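Local structure of spore germination protein GerM (Bacillus subtilis subsp. subtilis str. 168, 6GZB) at residues S77-G89 with A102-I114. The protein is of unknown molecular function but affects both sporulation and germination, and carries two GerMN domains in tandem. Numbering follows the deposited sequence.
Sequences STAKQALEYLVQG and AVLPADTTVNVDI. With EDO (1,2-ethanediol), chain H.
A79 sets its CB against V112 CG1 at 4.0 Å and touches I114 CD1, opening an apolar seam between helix 78-84 and the edge strand 110-114; the two axes run roughly antiparallel, at 145°. At K80 the extended side chain, with CG anti to the backbone N (chi1 167°), passes over V110 O, its CE 3.3 Å away, and lies side by side with that of N111, pointing the same way; NZ makes a weak 3.5 Å hydrogen bond to N111 OD1. L83's side chain crosses those of V110 and V112 at about a right angle: its CB packs on V110 CG1 and its CD1 against V112 CG2 (3.9 Å), while A122 of the next strand touches this leucine. E84 reaches the strand through water, which donates to OE1 and accepts from V110 N. Beyond the helix, L86 O takes two straight hydrogen bonds (both 163° at the hydrogen): V103 N lies a little off the carbonyl plane, L104 N well above it, each at 2.9 Å. V87 forms the single beta bridge with L104 and presses CG2 on L104 CD1 (4.0 Å), its CG1 sitting 3.4 Å from P105 O. Q88 N completes the bridge, donating to L104 O at 2.8 Å, and separate waters join Q88 O to D107 N and Q88 OE1 to A102 N. The chemistry is divided: apolar side chains seat the helix on the sheet of the first GerMN domain, whereas directional backbone bonds fix the chain after the helix against V103 and L104, and water or weak polar links serve the margins.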
ATOM      1  N   SER A  77     -15.777 -17.466  -1.580  1.00 56.99           N
ATOM      2  CA  SER A  77     -15.316 -16.536  -2.606  1.00 50.11           C
ATOM      3  C   SER A  77     -14.753 -15.272  -1.964  1.00 37.64           C
ATOM      4  O   SER A  77     -15.434 -14.247  -1.828  1.00 38.10           O
ATOM      5  CB  SER A  77     -16.453 -16.189  -3.566  1.00 56.98           C
ATOM      6  OG  SER A  77     -17.686 -16.108  -2.881  1.00 52.02           O
ATOM      7  N   THR A  78     -13.502 -15.374  -1.543  1.00 36.94           N
ATOM      8  CA  THR A  78     -12.888 -14.375  -0.675  1.00 41.51           C
ATOM      9  C   THR A  78     -12.606 -13.064  -1.411  1.00 37.90           C
ATOM     10  O   THR A  78     -12.762 -11.987  -0.842  1.00 34.93           O
ATOM     11  CB  THR A  78     -11.578 -14.906  -0.073  1.00 40.54           C
ATOM     12  OG1 THR A  78     -10.753 -15.456  -1.114  1.00 49.17           O
ATOM     13  CG2 THR A  78     -11.879 -15.975   0.969  1.00 40.42           C
ATOM     14  N   ALA A  79     -12.213 -13.163  -2.676  1.00 36.85           N
ATOM     15  CA  ALA A  79     -11.939 -11.989  -3.485  1.00 31.73           C
ATOM     16  C   ALA A  79     -13.204 -11.172  -3.670  1.00 36.05           C
ATOM     17  O   ALA A  79     -13.204  -9.952  -3.501  1.00 32.85           O
ATOM     18  CB  ALA A  79     -11.378 -12.403  -4.831  1.00 32.90           C
ATOM     19  N   LYS A  80     -14.290 -11.851  -4.004  1.00 34.96           N
ATOM     20  CA  LYS A  80     -15.589 -11.204  -4.110  1.00 35.29           C
ATOM     21  C   LYS A  80     -16.016 -10.605  -2.772  1.00 27.90           C
ATOM     22  O   LYS A  80     -16.539  -9.489  -2.702  1.00 34.08           O
ATOM     23  CB  LYS A  80     -16.627 -12.217  -4.587  1.00 37.66           C
ATOM     24  CG  LYS A  80     -18.059 -11.749  -4.451  1.00 38.57           C
ATOM     25  CD  LYS A  80     -19.002 -12.859  -4.880  1.00 44.70           C
ATOM     26  CE  LYS A  80     -20.452 -12.415  -4.784  1.00 44.46           C
ATOM     27  NZ  LYS A  80     -21.303 -13.124  -5.770  1.00 58.76           N
ATOM     28  N   GLN A  81     -15.790 -11.349  -1.704  1.00 34.26           N
ATOM     29  CA  GLN A  81     -16.200 -10.898  -0.382  1.00 38.07           C
ATOM     30  C   GLN A  81     -15.451  -9.626   0.000  1.00 37.24           C
ATOM     31  O   GLN A  81     -16.035  -8.691   0.542  1.00 32.20           O
ATOM     32  CB  GLN A  81     -15.927 -11.987   0.650  1.00 36.30           C
ATOM     33  CG  GLN A  81     -16.387 -11.618   2.052  1.00 36.71           C
ATOM     34  CD  GLN A  81     -15.795 -12.528   3.093  1.00 39.07           C
ATOM     35  OE1 GLN A  81     -14.617 -12.881   3.030  1.00 40.00           O
ATOM     36  NE2 GLN A  81     -16.621 -12.942   4.047  1.00 43.97           N
ATOM     37  N   ALA A  82     -14.154  -9.596  -0.297  1.00 33.58           N
ATOM     38  CA  ALA A  82     -13.327  -8.437   0.027  1.00 33.50           C
ATOM     39  C   ALA A  82     -13.878  -7.172  -0.639  1.00 32.81           C
ATOM     40  O   ALA A  82     -13.994  -6.132   0.000  1.00 29.31           O
ATOM     41  CB  ALA A  82     -11.890  -8.681  -0.398  1.00 35.73           C
ATOM     42  N   LEU A  83     -14.280  -7.282  -1.901  1.00 29.82           N
ATOM     43  CA  LEU A  83     -14.875  -6.151  -2.606  1.00 29.92           C
ATOM     44  C   LEU A  83     -16.228  -5.764  -2.013  1.00 27.17           C
ATOM     45  O   LEU A  83     -16.570  -4.583  -1.953  1.00 31.29           O
ATOM     46  CB  LEU A  83     -15.042  -6.470  -4.088  1.00 32.03           C
ATOM     47  CG  LEU A  83     -13.741  -6.666  -4.873  1.00 29.12           C
ATOM     48  CD1 LEU A  83     -14.056  -6.751  -6.361  1.00 33.52           C
ATOM     49  CD2 LEU A  83     -12.758  -5.537  -4.610  1.00 30.61           C
ATOM     50  N   GLU A  84     -17.006  -6.754  -1.593  1.00 29.09           N
ATOM     51  CA  GLU A  84     -18.306  -6.490  -0.972  1.00 33.82           C
ATOM     52  C   GLU A  84     -18.137  -5.684   0.304  1.00 31.96           C
ATOM     53  O   GLU A  84     -19.021  -4.914   0.691  1.00 29.69           O
ATOM     54  CB  GLU A  84     -19.041  -7.804  -0.666  1.00 33.69           C
ATOM     55  CG  GLU A  84     -19.876  -8.322  -1.828  1.00 38.75           C
ATOM     56  CD  GLU A  84     -20.186  -9.811  -1.750  1.00 45.17           C
ATOM     57  OE1 GLU A  84     -20.782 -10.340  -2.712  1.00 55.03           O
ATOM     58  OE2 GLU A  84     -19.816 -10.465  -0.755  1.00 50.11           O
ATOM     59  N   TYR A  85     -16.989  -5.852   0.952  1.00 30.88           N
ATOM     60  CA  TYR A  85     -16.705  -5.119   2.182  1.00 36.44           C
ATOM     61  C   TYR A  85     -16.065  -3.761   1.920  1.00 30.62           C
ATOM     62  O   TYR A  85     -15.621  -3.087   2.849  1.00 33.00           O
ATOM     63  CB  TYR A  85     -15.828  -5.964   3.099  1.00 29.56           C
ATOM     64  CG  TYR A  85     -16.630  -6.857   4.018  1.00 33.46           C
ATOM     65  CD1 TYR A  85     -17.203  -8.033   3.551  1.00 34.42           C
ATOM     66  CD2 TYR A  85     -16.845  -6.511   5.342  1.00 36.79           C
ATOM     67  CE1 TYR A  85     -17.939  -8.849   4.383  1.00 35.51           C
ATOM     68  CE2 TYR A  85     -17.558  -7.339   6.188  1.00 40.20           C
ATOM     69  CZ  TYR A  85     -18.123  -8.493   5.695  1.00 33.37           C
ATOM     70  OH  TYR A  85     -18.863  -9.310   6.514  1.00 41.39           O
ATOM     71  N   LEU A  86     -16.049  -3.346   0.655  1.00 26.41           N
ATOM     72  CA  LEU A  86     -15.708  -1.974   0.305  1.00 27.31           C
ATOM     73  C   LEU A  86     -16.965  -1.135   0.075  1.00 27.12           C
ATOM     74  O   LEU A  86     -16.875   0.055  -0.211  1.00 25.36           O
ATOM     75  CB  LEU A  86     -14.862  -1.950  -0.971  1.00 30.03           C
ATOM     76  CG  LEU A  86     -13.527  -2.676  -0.912  1.00 28.84           C
ATOM     77  CD1 LEU A  86     -12.826  -2.598  -2.253  1.00 28.47           C
ATOM     78  CD2 LEU A  86     -12.652  -2.086   0.184  1.00 34.03           C
ATOM     79  N   VAL A  87     -18.129  -1.776   0.101  1.00 30.79           N
ATOM     80  CA  VAL A  87     -19.356  -1.105  -0.321  1.00 31.95           C
ATOM     81  C   VAL A  87     -19.940  -0.290   0.824  1.00 30.42           C
ATOM     82  O   VAL A  87     -20.162  -0.809   1.916  1.00 28.32           O
ATOM     83  CB  VAL A  87     -20.416  -2.098  -0.824  1.00 36.75           C
ATOM     84  CG1 VAL A  87     -21.683  -1.354  -1.234  1.00 33.02           C
ATOM     85  CG2 VAL A  87     -19.863  -2.913  -1.983  1.00 35.55           C
ATOM     86  N   GLN A  88     -20.119   1.002   0.578  1.00 30.36           N
ATOM     87  CA  GLN A  88     -20.792   1.902   1.510  1.00 35.41           C
ATOM     88  C   GLN A  88     -22.154   1.350   1.922  1.00 35.90           C
ATOM     89  O   GLN A  88     -22.969   0.963   1.078  1.00 36.30           O
ATOM     90  CB  GLN A  88     -20.953   3.283   0.866  1.00 37.59           C
ATOM     91  CG  GLN A  88     -22.021   4.170   1.503  1.00 59.11           C
ATOM     92  CD  GLN A  88     -21.560   4.816   2.794  1.00 67.66           C
ATOM     93  OE1 GLN A  88     -20.470   5.385   2.857  1.00 68.40           O
ATOM     94  NE2 GLN A  88     -22.390   4.735   3.836  1.00 58.28           N
ATOM     95  N   GLY A  89     -22.374   1.288   3.233  1.00 39.62           N
ATOM     96  CA  GLY A  89     -23.647   0.856   3.794  1.00 36.54           C
ATOM     97  C   GLY A  89     -23.801  -0.652   3.840  1.00 40.92           C
ATOM     98  O   GLY A  89     -24.854  -1.163   4.205  1.00 39.81           O
ATOM     99  N   ALA A 102     -15.946   3.875   3.554  1.00 28.22           N
ATOM    100  CA  ALA A 102     -16.036   2.881   2.505  1.00 24.86           C
ATOM    101  C   ALA A 102     -15.871   3.536   1.141  1.00 25.77           C
ATOM    102  O   ALA A 102     -15.754   4.757   1.040  1.00 34.84           O
ATOM    103  CB  ALA A 102     -17.356   2.146   2.596  1.00 33.89           C
ATOM    104  N   VAL A 103     -15.831   2.726   0.093  1.00 30.24           N
ATOM    105  CA  VAL A 103     -15.296   3.178  -1.195  1.00 29.70           C
ATOM    106  C   VAL A 103     -16.325   3.085  -2.323  1.00 24.97           C
ATOM    107  O   VAL A 103     -16.478   4.006  -3.118  1.00 29.19           O
ATOM    108  CB  VAL A 103     -14.060   2.348  -1.591  1.00 28.05           C
ATOM    109  CG1 VAL A 103     -13.555   2.758  -2.968  1.00 35.27           C
ATOM    110  CG2 VAL A 103     -12.960   2.516  -0.562  1.00 29.88           C
ATOM    111  N   LEU A 104     -16.965   1.934  -2.447  1.00 28.40           N
ATOM    112  CA  LEU A 104     -17.919   1.718  -3.530  1.00 29.15           C
ATOM    113  C   LEU A 104     -19.293   2.243  -3.130  1.00 32.89           C
ATOM    114  O   LEU A 104     -19.651   2.221  -1.950  1.00 37.77           O
ATOM    115  CB  LEU A 104     -18.006   0.235  -3.869  1.00 32.00           C
ATOM    116  CG  LEU A 104     -16.685  -0.405  -4.294  1.00 32.67           C
ATOM    117  CD1 LEU A 104     -16.850  -1.907  -4.478  1.00 29.16           C
ATOM    118  CD2 LEU A 104     -16.155   0.261  -5.559  1.00 32.11           C
ATOM    119  N   PRO A 105     -20.059   2.746  -4.109  1.00 35.28           N
ATOM    120  CA  PRO A 105     -21.382   3.310  -3.838  1.00 32.62           C
ATOM    121  C   PRO A 105     -22.348   2.279  -3.274  1.00 35.75           C
ATOM    122  O   PRO A 105     -22.220   1.086  -3.558  1.00 31.47           O
ATOM    123  CB  PRO A 105     -21.848   3.794  -5.211  1.00 32.56           C
ATOM    124  CG  PRO A 105     -20.587   3.990  -5.997  1.00 35.51           C
ATOM    125  CD  PRO A 105     -19.667   2.912  -5.519  1.00 32.48           C
ATOM    126  N   ALA A 106     -23.291   2.741  -2.457  1.00 43.01           N
ATOM    127  CA  ALA A 106     -24.271   1.861  -1.825  1.00 36.57           C
ATOM    128  C   ALA A 106     -24.992   1.016  -2.861  1.00 34.02           C
ATOM    129  O   ALA A 106     -25.256   1.469  -3.977  1.00 34.87           O
ATOM    130  CB  ALA A 106     -25.281   2.677  -1.026  1.00 35.25           C
ATOM    131  N   ASP A 107     -25.246  -0.237  -2.496  1.00 33.60           N
ATOM    132  CA  ASP A 107     -26.034  -1.155  -3.306  1.00 39.98           C
ATOM    133  C   ASP A 107     -25.271  -1.658  -4.531  1.00 41.35           C
ATOM    134  O   ASP A 107     -25.842  -2.337  -5.379  1.00 42.08           O
ATOM    135  CB  ASP A 107     -27.356  -0.512  -3.733  1.00 40.19           C
ATOM    136  CG  ASP A 107     -28.241  -0.154  -2.554  1.00 42.84           C
ATOM    137  OD1 ASP A 107     -28.486  -1.033  -1.700  1.00 49.57           O
ATOM    138  OD2 ASP A 107     -28.695   1.010  -2.485  1.00 54.73           O
ATOM    139  N   THR A 108     -23.971  -1.388  -4.590  1.00 36.91           N
ATOM    140  CA  THR A 108     -23.119  -2.037  -5.582  1.00 33.17           C
ATOM    141  C   THR A 108     -22.946  -3.513  -5.246  1.00 36.37           C
ATOM    142  O   THR A 108     -22.677  -3.867  -4.100  1.00 37.45           O
ATOM    143  CB  THR A 108     -21.736  -1.365  -5.673  1.00 32.04           C
ATOM    144  OG1 THR A 108     -21.893   0.021  -6.009  1.00 26.97           O
ATOM    145  CG2 THR A 108     -20.882  -2.048  -6.733  1.00 35.26           C
ATOM    146  N   THR A 109     -23.165  -4.374  -6.237  1.00 32.96           N
ATOM    147  CA  THR A 109     -22.851  -5.799  -6.113  1.00 32.01           C
ATOM    148  C   THR A 109     -21.788  -6.170  -7.142  1.00 29.96           C
ATOM    149  O   THR A 109     -21.525  -5.406  -8.064  1.00 30.11           O
ATOM    150  CB  THR A 109     -24.100  -6.673  -6.345  1.00 36.41           C
ATOM    151  OG1 THR A 109     -24.579  -6.481  -7.681  1.00 37.00           O
ATOM    152  CG2 THR A 109     -25.205  -6.309  -5.349  1.00 35.88           C
ATOM    153  N   VAL A 110     -21.169  -7.336  -6.986  1.00 33.59           N
ATOM    154  CA  VAL A 110     -20.017  -7.675  -7.810  1.00 31.72           C
ATOM    155  C   VAL A 110     -19.808  -9.179  -7.910  1.00 34.48           C
ATOM    156  O   VAL A 110     -20.058  -9.910  -6.957  1.00 37.63           O
ATOM    157  CB  VAL A 110     -18.731  -7.019  -7.264  1.00 39.68           C
ATOM    158  CG1 VAL A 110     -18.367  -7.605  -5.908  1.00 38.11           C
ATOM    159  CG2 VAL A 110     -17.582  -7.172  -8.254  1.00 38.12           C
ATOM    160  N   ASN A 111     -19.394  -9.632  -9.094  1.00 34.10           N
ATOM    161  CA  ASN A 111     -18.830 -10.962  -9.287  1.00 37.38           C
ATOM    162  C   ASN A 111     -17.337 -10.859  -9.598  1.00 37.38           C
ATOM    163  O   ASN A 111     -16.891  -9.924 -10.264  1.00 37.02           O
ATOM    164  CB  ASN A 111     -19.528 -11.674 -10.449  1.00 36.06           C
ATOM    165  CG  ASN A 111     -21.014 -11.845 -10.219  1.00 47.71           C
ATOM    166  OD1 ASN A 111     -21.445 -12.245  -9.141  1.00 50.01           O
ATOM    167  ND2 ASN A 111     -21.806 -11.554 -11.239  1.00 56.36           N
ATOM    168  N   VAL A 112     -16.581 -11.859  -9.165  1.00 36.08           N
ATOM    169  CA  VAL A 112     -15.156 -11.901  -9.433  1.00 40.06           C
ATOM    170  C   VAL A 112     -14.789 -13.224 -10.083  1.00 38.60           C
ATOM    171  O   VAL A 112     -15.029 -14.296  -9.534  1.00 43.65           O
ATOM    172  CB  VAL A 112     -14.318 -11.710  -8.152  1.00 29.91           C
ATOM    173  CG1 VAL A 112     -12.835 -11.769  -8.483  1.00 32.11           C
ATOM    174  CG2 VAL A 112     -14.664 -10.381  -7.495  1.00 32.02           C
ATOM    175  N   ASP A 113     -14.179 -13.132 -11.251  1.00 40.75           N
ATOM    176  CA  ASP A 113     -13.719 -14.298 -11.975  1.00 38.29           C
ATOM    177  C   ASP A 113     -12.190 -14.278 -12.033  1.00 37.35           C
ATOM    178  O   ASP A 113     -11.583 -13.404 -12.656  1.00 39.07           O
ATOM    179  CB  ASP A 113     -14.312 -14.274 -13.390  1.00 45.98           C
ATOM    180  CG  ASP A 113     -13.892 -15.463 -14.220  1.00 45.26           C
ATOM    181  OD1 ASP A 113     -13.730 -16.552 -13.639  1.00 65.84           O
ATOM    182  OD2 ASP A 113     -13.749 -15.310 -15.452  1.00 53.32           O
ATOM    183  N   ILE A 114     -11.571 -15.240 -11.368  1.00 34.53           N
ATOM    184  CA  ILE A 114     -10.118 -15.307 -11.296  1.00 36.02           C
ATOM    185  C   ILE A 114      -9.592 -16.262 -12.369  1.00 41.38           C
ATOM    186  O   ILE A 114      -9.899 -17.448 -12.356  1.00 43.05           O
ATOM    187  CB  ILE A 114      -9.655 -15.774  -9.900  1.00 32.18           C
ATOM    188  CG1 ILE A 114     -10.196 -14.835  -8.823  1.00 36.01           C
ATOM    189  CG2 ILE A 114      -8.138 -15.832  -9.825  1.00 39.76           C
ATOM    190  CD1 ILE A 114      -9.934 -15.316  -7.410  1.00 37.63           C
TER
HETATM  191  C1  EDO H 404     -23.735  -8.678 -10.739  1.00 55.40           C
HETATM  192  O1  EDO H 404     -23.472  -8.219  -9.404  1.00 47.65           O
HETATM  193  C2  EDO H 404     -23.674  -7.520 -11.728  1.00 48.76           C
HETATM  194  O2  EDO H 404     -23.322  -7.993 -13.037  1.00 46.37           O
HETATM  195  O   HOH W   1     -22.047  -8.422  -4.266  1.00 36.72           O
HETATM  196  O   HOH W   2     -24.677  -1.059   0.395  1.00 30.67           O
HETATM  197  O   HOH W   3     -18.384   4.694   4.661  1.00 32.31           O